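Local coordinates for protein geranyltranstransferase (Roseobacter denitrificans, PDB 4LLS) that probably condenses farnesyl diphosphate with isopentenyl diphosphate to form geranylgeranyl diphosphate for carotenoid and diterpene synthesis, using divalent metal ions, at residues F68-T73 with G206-A211; A74-I79 with A294-L299; A221-Y226 with D287-Y292; F234-D239 with A263-L268. All coordinates share one frame; numbering follows the deposited sequence.

Contact 1: residues F68-T73 with G206-A211; sequences FLVLET and GWSAQA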
# COMPACT_ATOMS: atom_id res chain seq x y z
N PHE A 68 -18.89 -3.93 -5.51
CA PHE A 68 -20.12 -4.03 -6.32
C PHE A 68 -20.11 -3.04 -7.46
O PHE A 68 -20.52 -3.37 -8.60
CB PHE A 68 -21.36 -3.81 -5.42
CG PHE A 68 -22.66 -3.86 -6.14
CD1 PHE A 68 -23.45 -2.72 -6.23
CD2 PHE A 68 -23.17 -5.07 -6.59
CE1 PHE A 68 -24.71 -2.79 -6.82
CE2 PHE A 68 -24.43 -5.14 -7.14
CZ PHE A 68 -25.20 -4.01 -7.23
N LEU A 69 -19.68 -1.81 -7.21
CA LEU A 69 -19.56 -0.84 -8.29
C LEU A 69 -18.66 -1.33 -9.41
O LEU A 69 -18.93 -1.11 -10.59
CB LEU A 69 -19.10 0.52 -7.77
CG LEU A 69 -20.16 1.29 -6.98
CD1 LEU A 69 -19.55 2.47 -6.26
CD2 LEU A 69 -21.28 1.78 -7.90
N VAL A 70 -17.55 -1.96 -9.04
CA VAL A 70 -16.65 -2.49 -10.06
C VAL A 70 -17.35 -3.56 -10.88
O VAL A 70 -17.36 -3.51 -12.11
CB VAL A 70 -15.36 -3.09 -9.44
CG1 VAL A 70 -14.53 -3.83 -10.47
CG2 VAL A 70 -14.54 -2.00 -8.78
N LEU A 71 -17.98 -4.49 -10.20
CA LEU A 71 -18.66 -5.61 -10.90
C LEU A 71 -19.79 -5.10 -11.77
O LEU A 71 -19.99 -5.57 -12.88
CB LEU A 71 -19.19 -6.62 -9.91
CG LEU A 71 -18.11 -7.37 -9.12
CD1 LEU A 71 -18.69 -8.32 -8.10
CD2 LEU A 71 -17.20 -8.13 -10.04
N GLU A 72 -20.54 -4.13 -11.29
CA GLU A 72 -21.71 -3.67 -12.04
C GLU A 72 -21.35 -2.73 -13.17
O GLU A 72 -21.99 -2.74 -14.22
CB GLU A 72 -22.76 -3.08 -11.10
CG GLU A 72 -23.40 -4.11 -10.23
CD GLU A 72 -24.07 -5.23 -11.02
OE1 GLU A 72 -23.89 -6.40 -10.66
OE2 GLU A 72 -24.70 -4.91 -12.05
N THR A 73 -20.34 -1.89 -13.01
CA THR A 73 -19.88 -1.10 -14.14
C THR A 73 -19.17 -1.99 -15.18
O THR A 73 -19.24 -1.70 -16.37
CB THR A 73 -19.03 0.09 -13.70
OG1 THR A 73 -17.81 -0.35 -13.07
CG2 THR A 73 -19.83 1.03 -12.79
N GLY A 206 -15.01 6.82 -6.73
CA GLY A 206 -14.75 7.20 -8.12
C GLY A 206 -13.96 6.16 -8.89
O GLY A 206 -14.27 5.84 -10.04
N TRP A 207 -12.93 5.60 -8.27
CA TRP A 207 -12.15 4.54 -8.91
C TRP A 207 -13.05 3.35 -9.18
O TRP A 207 -13.01 2.76 -10.25
CB TRP A 207 -10.97 4.15 -8.04
CG TRP A 207 -9.99 3.22 -8.73
CD1 TRP A 207 -8.94 3.60 -9.53
CD2 TRP A 207 -10.06 1.79 -8.84
NE1 TRP A 207 -8.30 2.50 -10.03
CE2 TRP A 207 -8.99 1.39 -9.68
CE3 TRP A 207 -10.94 0.82 -8.37
CZ2 TRP A 207 -8.72 0.05 -9.94
CZ3 TRP A 207 -10.69 -0.51 -8.65
CH2 TRP A 207 -9.58 -0.89 -9.43
N SER A 208 -13.88 2.99 -8.22
CA SER A 208 -14.74 1.82 -8.34
C SER A 208 -15.73 1.97 -9.49
O SER A 208 -15.94 1.02 -10.27
CB SER A 208 -15.51 1.61 -7.06
OG SER A 208 -14.66 1.41 -5.94
N ALA A 209 -16.35 3.14 -9.59
CA ALA A 209 -17.35 3.34 -10.65
C ALA A 209 -16.72 3.46 -12.02
O ALA A 209 -17.32 3.02 -13.01
CB ALA A 209 -18.22 4.51 -10.35
N GLN A 210 -15.52 4.00 -12.09
CA GLN A 210 -14.87 4.14 -13.38
C GLN A 210 -14.28 2.83 -13.83
O GLN A 210 -13.91 2.72 -15.00
CB GLN A 210 -13.79 5.22 -13.34
CG GLN A 210 -14.37 6.60 -13.21
CD GLN A 210 -13.31 7.68 -13.25
OE1 GLN A 210 -12.79 8.04 -14.31
NE2 GLN A 210 -12.90 8.11 -12.09
N ALA A 211 -14.11 1.86 -12.93
CA ALA A 211 -13.40 0.63 -13.26
C ALA A 211 -13.96 -0.11 -14.46
O ALA A 211 -13.22 -0.57 -15.30
CB ALA A 211 -13.33 -0.30 -12.06

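Contact 2: residues A74-I79 with A294-L299; sequences ARLHDI and AKADTL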
# COMPACT_ATOMS: atom_id res chain seq x y z
N ALA A 74 -18.52 -3.05 -14.75
CA ALA A 74 -17.97 -4.03 -15.71
C ALA A 74 -19.10 -4.68 -16.51
O ALA A 74 -19.02 -4.76 -17.75
CB ALA A 74 -17.16 -5.07 -14.98
N ARG A 75 -20.15 -5.06 -15.81
CA ARG A 75 -21.35 -5.66 -16.47
C ARG A 75 -21.91 -4.70 -17.51
O ARG A 75 -22.21 -5.08 -18.67
CB ARG A 75 -22.41 -6.04 -15.45
CG ARG A 75 -23.58 -6.81 -16.09
CD ARG A 75 -24.83 -6.82 -15.21
NE ARG A 75 -24.56 -7.25 -13.86
CZ ARG A 75 -24.51 -8.51 -13.47
NH1 ARG A 75 -24.63 -9.49 -14.37
NH2 ARG A 75 -24.26 -8.82 -12.21
N LEU A 76 -21.97 -3.43 -17.15
CA LEU A 76 -22.48 -2.38 -18.02
C LEU A 76 -21.68 -2.31 -19.32
O LEU A 76 -22.22 -1.96 -20.39
CB LEU A 76 -22.45 -1.05 -17.26
CG LEU A 76 -22.95 0.18 -17.96
CD1 LEU A 76 -24.44 0.07 -18.28
CD2 LEU A 76 -22.70 1.39 -17.06
N HIS A 77 -20.39 -2.63 -19.21
CA HIS A 77 -19.47 -2.52 -20.35
C HIS A 77 -19.15 -3.92 -20.92
O HIS A 77 -18.21 -4.04 -21.71
CB HIS A 77 -18.21 -1.79 -19.92
CG HIS A 77 -18.37 -0.31 -19.94
ND1 HIS A 77 -18.77 0.43 -18.85
CD2 HIS A 77 -18.25 0.57 -20.95
CE1 HIS A 77 -18.93 1.69 -19.20
NE2 HIS A 77 -18.52 1.81 -20.45
N ASP A 78 -19.99 -4.89 -20.63
CA ASP A 78 -19.87 -6.27 -21.13
C ASP A 78 -18.50 -6.92 -20.86
O ASP A 78 -17.95 -7.69 -21.67
CB ASP A 78 -20.16 -6.33 -22.65
CG ASP A 78 -21.55 -5.85 -23.00
OD1 ASP A 78 -22.50 -6.12 -22.23
OD2 ASP A 78 -21.68 -5.16 -24.03
N ILE A 79 -17.94 -6.61 -19.70
CA ILE A 79 -16.70 -7.23 -19.23
C ILE A 79 -17.04 -8.43 -18.35
O ILE A 79 -17.89 -8.33 -17.49
CB ILE A 79 -15.87 -6.23 -18.41
CG1 ILE A 79 -15.38 -5.09 -19.29
CG2 ILE A 79 -14.71 -6.92 -17.70
CD1 ILE A 79 -14.34 -5.50 -20.33
N ALA A 294 -31.36 2.02 -20.09
CA ALA A 294 -31.92 1.10 -19.10
C ALA A 294 -30.89 0.13 -18.52
O ALA A 294 -31.09 -0.44 -17.42
CB ALA A 294 -33.13 0.35 -19.65
N LYS A 295 -29.80 -0.09 -19.26
CA LYS A 295 -28.78 -1.05 -18.84
C LYS A 295 -28.17 -0.62 -17.50
O LYS A 295 -27.62 -1.44 -16.77
CB LYS A 295 -27.71 -1.16 -19.92
CG LYS A 295 -26.83 -2.38 -19.77
CD LYS A 295 -25.90 -2.53 -20.97
CE LYS A 295 -25.15 -3.85 -20.94
NZ LYS A 295 -24.03 -3.86 -21.91
N ALA A 296 -28.31 0.65 -17.19
CA ALA A 296 -27.74 1.18 -15.94
C ALA A 296 -28.70 1.13 -14.77
O ALA A 296 -28.48 1.78 -13.75
CB ALA A 296 -27.23 2.59 -16.17
N ASP A 297 -29.80 0.38 -14.87
CA ASP A 297 -30.81 0.44 -13.84
C ASP A 297 -30.30 -0.06 -12.47
O ASP A 297 -30.72 0.48 -11.44
CB ASP A 297 -32.05 -0.36 -14.26
CG ASP A 297 -33.03 0.45 -15.15
OD1 ASP A 297 -32.91 1.69 -15.27
OD2 ASP A 297 -34.02 -0.16 -15.59
N THR A 298 -29.42 -1.04 -12.45
CA THR A 298 -28.86 -1.47 -11.18
C THR A 298 -28.07 -0.33 -10.49
O THR A 298 -28.07 -0.19 -9.26
CB THR A 298 -27.98 -2.75 -11.36
OG1 THR A 298 -28.85 -3.83 -11.72
CG2 THR A 298 -27.32 -3.16 -10.11
N LEU A 299 -27.32 0.40 -11.31
CA LEU A 299 -26.55 1.56 -10.82
C LEU A 299 -27.47 2.70 -10.37
O LEU A 299 -27.14 3.43 -9.43
CB LEU A 299 -25.56 2.03 -11.87
CG LEU A 299 -24.44 1.03 -12.14
CD1 LEU A 299 -23.73 1.42 -13.42
CD2 LEU A 299 -23.44 0.97 -10.98

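Contact 3: residues A221-Y226 with D287-Y292; sequences AALKRY and DSLATY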
# COMPACT_ATOMS: atom_id res chain seq x y z
N ALA A 221 -16.25 9.42 -18.51
CA ALA A 221 -16.79 10.68 -18.07
C ALA A 221 -18.15 10.56 -17.34
O ALA A 221 -18.33 11.13 -16.24
CB ALA A 221 -16.94 11.65 -19.24
N ALA A 222 -19.06 9.77 -17.88
CA ALA A 222 -20.38 9.62 -17.29
C ALA A 222 -20.28 8.93 -15.94
O ALA A 222 -20.91 9.36 -14.97
CB ALA A 222 -21.30 8.83 -18.23
N LEU A 223 -19.46 7.89 -15.86
CA LEU A 223 -19.33 7.18 -14.59
C LEU A 223 -18.56 7.98 -13.56
O LEU A 223 -18.83 7.87 -12.35
CB LEU A 223 -18.72 5.81 -14.76
CG LEU A 223 -19.67 4.80 -15.45
CD1 LEU A 223 -18.90 3.58 -15.90
CD2 LEU A 223 -20.76 4.43 -14.50
N LYS A 224 -17.65 8.82 -14.01
CA LYS A 224 -16.98 9.74 -13.10
C LYS A 224 -17.99 10.73 -12.48
O LYS A 224 -17.97 10.97 -11.28
CB LYS A 224 -15.83 10.45 -13.80
CG LYS A 224 -15.01 11.32 -12.87
CD LYS A 224 -13.85 11.98 -13.62
CE LYS A 224 -12.96 12.77 -12.66
NZ LYS A 224 -11.62 13.01 -13.26
N ARG A 225 -18.86 11.30 -13.30
CA ARG A 225 -19.89 12.22 -12.80
C ARG A 225 -20.85 11.51 -11.85
O ARG A 225 -21.20 12.04 -10.79
CB ARG A 225 -20.69 12.86 -13.92
CG ARG A 225 -20.13 14.18 -14.40
CD ARG A 225 -21.10 14.84 -15.36
NE ARG A 225 -21.31 14.05 -16.56
CZ ARG A 225 -20.44 13.96 -17.56
NH1 ARG A 225 -19.30 14.66 -17.50
NH2 ARG A 225 -20.69 13.19 -18.60
N TYR A 226 -21.30 10.33 -12.26
CA TYR A 226 -22.11 9.49 -11.38
C TYR A 226 -21.47 9.34 -10.02
O TYR A 226 -22.11 9.50 -8.98
CB TYR A 226 -22.35 8.13 -12.04
CG TYR A 226 -22.92 7.05 -11.16
CD1 TYR A 226 -24.27 7.02 -10.84
CD2 TYR A 226 -22.10 6.03 -10.67
CE1 TYR A 226 -24.81 5.99 -10.11
CE2 TYR A 226 -22.62 5.01 -9.90
CZ TYR A 226 -23.99 5.00 -9.61
OH TYR A 226 -24.50 3.93 -8.88
N ASP A 287 -29.24 11.00 -13.19
CA ASP A 287 -29.16 11.78 -14.42
C ASP A 287 -27.86 11.51 -15.19
O ASP A 287 -27.83 11.56 -16.41
CB ASP A 287 -29.28 13.28 -14.12
CG ASP A 287 -30.70 13.70 -13.75
OD1 ASP A 287 -31.65 12.91 -13.90
OD2 ASP A 287 -30.87 14.84 -13.30
N SER A 288 -26.75 11.33 -14.45
CA SER A 288 -25.44 11.12 -15.04
C SER A 288 -25.37 9.81 -15.83
O SER A 288 -24.49 9.66 -16.65
CB SER A 288 -24.39 11.07 -13.92
OG SER A 288 -24.25 12.30 -13.26
N LEU A 289 -26.33 8.91 -15.61
CA LEU A 289 -26.36 7.63 -16.28
C LEU A 289 -27.25 7.64 -17.54
O LEU A 289 -27.43 6.60 -18.15
CB LEU A 289 -26.79 6.50 -15.35
CG LEU A 289 -25.93 6.29 -14.09
CD1 LEU A 289 -26.64 5.38 -13.13
CD2 LEU A 289 -24.57 5.74 -14.47
N ALA A 290 -27.81 8.80 -17.89
CA ALA A 290 -28.82 8.85 -18.98
C ALA A 290 -28.29 8.25 -20.26
O ALA A 290 -29.03 7.55 -20.99
CB ALA A 290 -29.31 10.25 -19.21
N THR A 291 -27.00 8.44 -20.53
CA THR A 291 -26.43 7.98 -21.79
C THR A 291 -26.33 6.46 -21.87
O THR A 291 -26.13 5.94 -22.96
CB THR A 291 -25.08 8.63 -22.11
OG1 THR A 291 -24.15 8.35 -21.06
CG2 THR A 291 -25.26 10.12 -22.31
N TYR A 292 -26.45 5.74 -20.74
CA TYR A 292 -26.39 4.28 -20.70
C TYR A 292 -27.79 3.68 -20.88
O TYR A 292 -27.93 2.47 -21.07
CB TYR A 292 -25.80 3.78 -19.38
CG TYR A 292 -24.31 3.95 -19.30
CD1 TYR A 292 -23.45 3.20 -20.09
CD2 TYR A 292 -23.76 4.87 -18.40
CE1 TYR A 292 -22.07 3.36 -19.99
CE2 TYR A 292 -22.40 5.03 -18.29
CZ TYR A 292 -21.56 4.28 -19.07
OH TYR A 292 -20.20 4.40 -18.99
O HOH W 1 -18.55 6.47 -18.23

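Contact 4: residues F234-D239 with A263-L268; sequences FQIADD and ATFVSL. With CA (calcium ion), chain E; IPE (3-methylbut-3-enyl trihydrogen diphosphate), chain C.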
# COMPACT_ATOMS: atom_id res chain seq x y z
N PHE A 234 -23.18 9.25 -0.37
CA PHE A 234 -22.71 8.22 0.53
C PHE A 234 -22.13 8.85 1.83
O PHE A 234 -22.41 8.36 2.92
CB PHE A 234 -21.66 7.35 -0.18
CG PHE A 234 -20.92 6.40 0.72
CD1 PHE A 234 -21.43 5.17 0.98
CD2 PHE A 234 -19.80 6.83 1.42
CE1 PHE A 234 -20.78 4.33 1.88
CE2 PHE A 234 -19.14 6.00 2.29
CZ PHE A 234 -19.67 4.77 2.55
N GLN A 235 -21.29 9.86 1.70
CA GLN A 235 -20.69 10.46 2.87
C GLN A 235 -21.75 11.16 3.73
O GLN A 235 -21.66 11.09 4.96
CB GLN A 235 -19.55 11.40 2.50
CG GLN A 235 -18.78 11.87 3.74
CD GLN A 235 -18.18 10.70 4.52
OE1 GLN A 235 -17.57 9.80 3.91
NE2 GLN A 235 -18.49 10.60 5.82
N ILE A 236 -22.68 11.85 3.10
CA ILE A 236 -23.75 12.51 3.85
C ILE A 236 -24.51 11.46 4.64
O ILE A 236 -24.77 11.61 5.83
CB ILE A 236 -24.69 13.31 2.94
CG1 ILE A 236 -23.94 14.50 2.35
CG2 ILE A 236 -25.92 13.79 3.73
CD1 ILE A 236 -24.65 15.21 1.22
N ALA A 237 -24.80 10.34 4.00
CA ALA A 237 -25.49 9.26 4.66
C ALA A 237 -24.70 8.70 5.82
O ALA A 237 -25.28 8.40 6.86
CB ALA A 237 -25.80 8.16 3.66
N ASP A 238 -23.40 8.51 5.64
CA ASP A 238 -22.54 8.09 6.74
C ASP A 238 -22.58 9.06 7.92
O ASP A 238 -22.56 8.65 9.06
CB ASP A 238 -21.10 7.87 6.25
CG ASP A 238 -20.21 7.20 7.30
OD1 ASP A 238 -19.39 7.93 7.91
OD2 ASP A 238 -20.45 6.03 7.67
N ASP A 239 -22.57 10.35 7.60
CA ASP A 239 -22.59 11.40 8.65
C ASP A 239 -23.94 11.38 9.38
O ASP A 239 -24.01 11.56 10.60
CB ASP A 239 -22.35 12.75 8.01
CG ASP A 239 -20.91 12.98 7.54
OD1 ASP A 239 -19.95 12.18 7.78
OD2 ASP A 239 -20.73 14.02 6.86
N ALA A 263 -16.67 19.00 12.14
CA ALA A 263 -17.65 19.54 11.20
C ALA A 263 -17.97 18.45 10.18
O ALA A 263 -17.09 17.87 9.58
CB ALA A 263 -17.06 20.74 10.48
N THR A 264 -19.25 18.18 10.01
CA THR A 264 -19.70 17.20 9.03
C THR A 264 -20.88 17.81 8.30
O THR A 264 -21.37 18.89 8.63
CB THR A 264 -20.16 15.89 9.69
OG1 THR A 264 -21.42 16.08 10.32
CG2 THR A 264 -19.14 15.37 10.70
N PHE A 265 -21.37 17.13 7.29
CA PHE A 265 -22.49 17.65 6.58
C PHE A 265 -23.69 17.85 7.49
O PHE A 265 -24.49 18.75 7.27
CB PHE A 265 -22.83 16.76 5.38
CG PHE A 265 -21.81 16.82 4.28
CD1 PHE A 265 -21.70 17.94 3.49
CD2 PHE A 265 -20.86 15.80 4.15
CE1 PHE A 265 -20.71 18.03 2.52
CE2 PHE A 265 -19.84 15.91 3.21
CZ PHE A 265 -19.76 17.02 2.41
N VAL A 266 -23.82 17.02 8.51
CA VAL A 266 -24.97 17.09 9.39
C VAL A 266 -24.79 18.22 10.40
O VAL A 266 -25.73 18.96 10.63
CB VAL A 266 -25.22 15.76 10.11
CG1 VAL A 266 -26.29 15.94 11.18
CG2 VAL A 266 -25.63 14.70 9.10
N SER A 267 -23.58 18.39 10.94
CA SER A 267 -23.35 19.47 11.90
C SER A 267 -23.48 20.84 11.24
O SER A 267 -24.02 21.75 11.84
CB SER A 267 -21.99 19.28 12.59
OG SER A 267 -20.91 19.65 11.79
N LEU A 268 -23.12 20.96 9.97
CA LEU A 268 -23.21 22.22 9.25
C LEU A 268 -24.61 22.49 8.74
O LEU A 268 -25.11 23.61 8.86
CB LEU A 268 -22.25 22.28 8.05
CG LEU A 268 -20.75 22.34 8.35
CD1 LEU A 268 -19.99 22.48 7.05
CD2 LEU A 268 -20.44 23.50 9.30
CA CA E . -18.35 8.30 9.89
C1 IPE C . -16.93 3.11 5.91
O1 IPE C . -17.29 2.66 4.59
C2 IPE C . -15.81 4.13 5.79
C3 IPE C . -16.25 5.32 4.96
C4 IPE C . -15.59 5.68 3.86
C5 IPE C . -17.34 6.21 5.47
PA IPE C . -18.51 1.65 4.41
O1A IPE C . -19.76 2.21 5.11
O2A IPE C . -18.63 1.40 2.97
O3A IPE C . -18.05 0.32 5.14
PB IPE C . -18.19 -1.27 4.91
O1B IPE C . -18.13 -1.88 6.30
O2B IPE C . -19.51 -1.52 4.23
O3B IPE C . -17.03 -1.60 4.00
O HOH W 2 -20.46 7.31 10.71
O HOH W 3 -22.10 13.47 11.66
O HOH W 4 -19.21 10.45 9.86
O HOH W 5 -17.93 8.97 12.10

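Contact 1: residues F68-T73 with G206-A211
Leu-69 and Val-70 press against Ser-208 where two nearly parallel helices of the all-alpha isoprenoid synthase fold run side by side. The segment axes come within 7.1 Å of each other and cross at only -20°, a spacing made possible by small residues: Ser-208, Ala-209 and Ala-211 line the interface on 206-211. The tight part is the middle. Leu-69 CB sits 3.8 Å from Ser-208 CB, so these two helices meet almost backbone to backbone, and Ser-208 OG is turned back to the carbonyl of Leu-204 within its own helix. Thr-73 fills the next turn: its methyl CG2 lies 3.2 Å from Ala-209 O. With chi1 at 65°, its hydroxyl stands between the backbone N and the carbonyl carbon and reaches back to Leu-69 O, OG1 to O 2.8 Å; that carbonyl is gripped by Thr-73 N from the other face of its plane. The same OG1 also bonds to the backbone N of Gly-212. An alanine here would probably leave the Gly-212 amide without this acceptor and Leu-69 O without its hydroxyl donor, and open a gap beside Ala-209 O where the methyl lay. Packing is slacker toward Trp-207, whose CZ3 merely grazes Val-70 CG2 at 4.1 Å, while NE1 bonds away from the contact to Ser-161. On the far side of helix 65-76, partly exposed Leu-71 turns from this partner toward helices 22-43 and 81-102. Val-70 CG2 meets the methyl of Ala-211 at 3.9 Å, and Val-70 CA makes a bent CA-H...O contact with Ser-208 O, 3.6 Å away.

Contact 2: residues A74-I79 with A294-L299
Lys-295 passes over Leu-76 and ends on Asp-78, so one extended side chain spans both the greasy and the charged half of the contact. CG of the lysine is anti to the backbone N (chi1 -164°) and the chain stays stretched beyond it, which carries NZ from the 3-10 turn at 294-295 across to the end of helix 65-76. The two side chains of Leu-76 and Lys-295 cross at a slant, with Leu-76 CD1 resting 3.7 Å from Lys-295 CG. Against Asp-78 the lysine comes in at about a right angle, and its NZ makes a salt bridge of 2.7 Å to Asp-78 OD1, approaching from above the carboxylate plane. The second grip of NZ is on Leu-76 O at 3.0 Å; here too the ammonium stands above the plane, 56° out of the carbonyl plane. That carbonyl belongs to the last turn of the helix, where a Schellman motif ends it: Asp-78, with positive phi, is the C-prime residue, and Ile-79 N bonds back to Ala-74 O at 2.9 Å. The lysine thus sits at the C-terminal end of a helix, where the helix dipole would be expected to suit a positive charge. Deeper in, the other branch of Leu-76 meets Leu-299, in the first turn of helix 297-308, whose N-cap position is Ala-296; Leu-76 CD2 lies 3.8 Å from Leu-299 CD1. The contact therefore joins the C-terminal end of helix 65-76 to the start of helix 297-308, with Tyr-292, just ahead of segment 294-299 in the chain, lying against Leu-76 and His-77 leaning on Ala-213 of helix 190-215.

Contact 3: residues A221-Y226 with D287-Y292
Tyr-292 OH and Leu-223 N are bridged by one water, 2.8 Å from the hydroxyl and 2.9 Å from the amide, whose proton the water accepts. In this alpha-helical isoprenoid synthase fold, the amide lies in the first turn of helix 221-244, and the water supplies it with an acceptor. Beside the bridge, the phenol crosses Leu-223 at about a right angle: Leu-223 CG lies 3.9 Å from Tyr-292 CE2, and CD2 of the same leucine touches Leu-289 CD2 at 4.0 Å. Cutting Leu-223 back to an alanine would probably open a gap between Leu-289 and the Tyr-292 ring, leaving that ring freer to shift beside its water. Ala-222 puts its methyl 3.7 Å from Ser-288 O, beside the same ring. One turn past Ala-222, Tyr-226 N lies 3.6 Å from Ser-288 CB, while Ser-288 OG bonds within its own helix to Glu-284 O. Tyr-226, CG anti to its backbone N (chi1 168°), sets its ring at a slant across Leu-289, and its hydroxyl goes on to Leu-299 O. Leu-289 CD2 makes an off-centre CH-pi contact with that ring, 4.2 Å from the centroid.

Contact 4: residues F234-D239 with A263-L268
Asp-239 reaches Phe-265 because its CG is anti to its own carbonyl carbon (chi1 -72°), which brings the carboxylate to the start of helix 265-269. Gln-235, one turn earlier, is bent at chi2 (59°), so its NE2 folds back onto the same carboxylate. Each oxygen of Asp-239 has its own donor. OD2 accepts from Phe-265 N at 3.2 Å, reached on its anti side, and it also sits at the edge of the Phe-265 ring, near its plane. OD1 accepts from Gln-235 NE2 at 2.9 Å, the amide coming from above the carboxylate plane, while Gln-235 OE1 bonds to Thr-201. Over one face of the Phe-265 ring lies Ile-236 CG1, 4.1 Å from the centroid in a CH-pi contact. Thr-264 and Ser-267 form a capping box: Thr-264 N gives its hydrogen to Ser-267 OG at 2.8 Å, and Ser-267 N returns one to Thr-264 OG1. A water joins Thr-264 OG1 to Asp-239 O. The neighbouring Asp-238 turns the other way, into the active site, where OD1 binds calcium at 2.3 Å and OD2 pairs with Lys-252; its carboxylate carbon is 3.5 Å from C5 of the isopentenyl diphosphate. The two aspartates belong to the second aspartate-rich motif of the family. A calcium-bound water donates to Asp-239 OD1 at 2.8 Å, so Asp-238 is a first-shell ligand and Asp-239 a second-shell one, and the amide of Gln-235 and the start of helix 265-269 hold the latter in position behind the metal.

How the contacts relate
Contacts 1, 2 and 3 form one cluster, with centres 10 to 12 Å apart and direct packing between every pair, at the end of the helical bundle away from the metals. Contact 4 stands apart, 23 to 29 Å from their centres, and touches none of them. Helix 65-76 serves contacts 1 and 2, while helix 221-244 runs from contact 3 to contact 4, linking the cluster to the calcium site. Along the chain contacts 1 and 2 interleave; contact 1 closes before contact 3 opens, contact 3 lies inside the loop closed by contact 2, and contact 4 lies inside the loop closed by contact 3. Chain portions distant in sequence thus meet in one helical cluster, and only contact 4 holds residues of the metal and substrate sites.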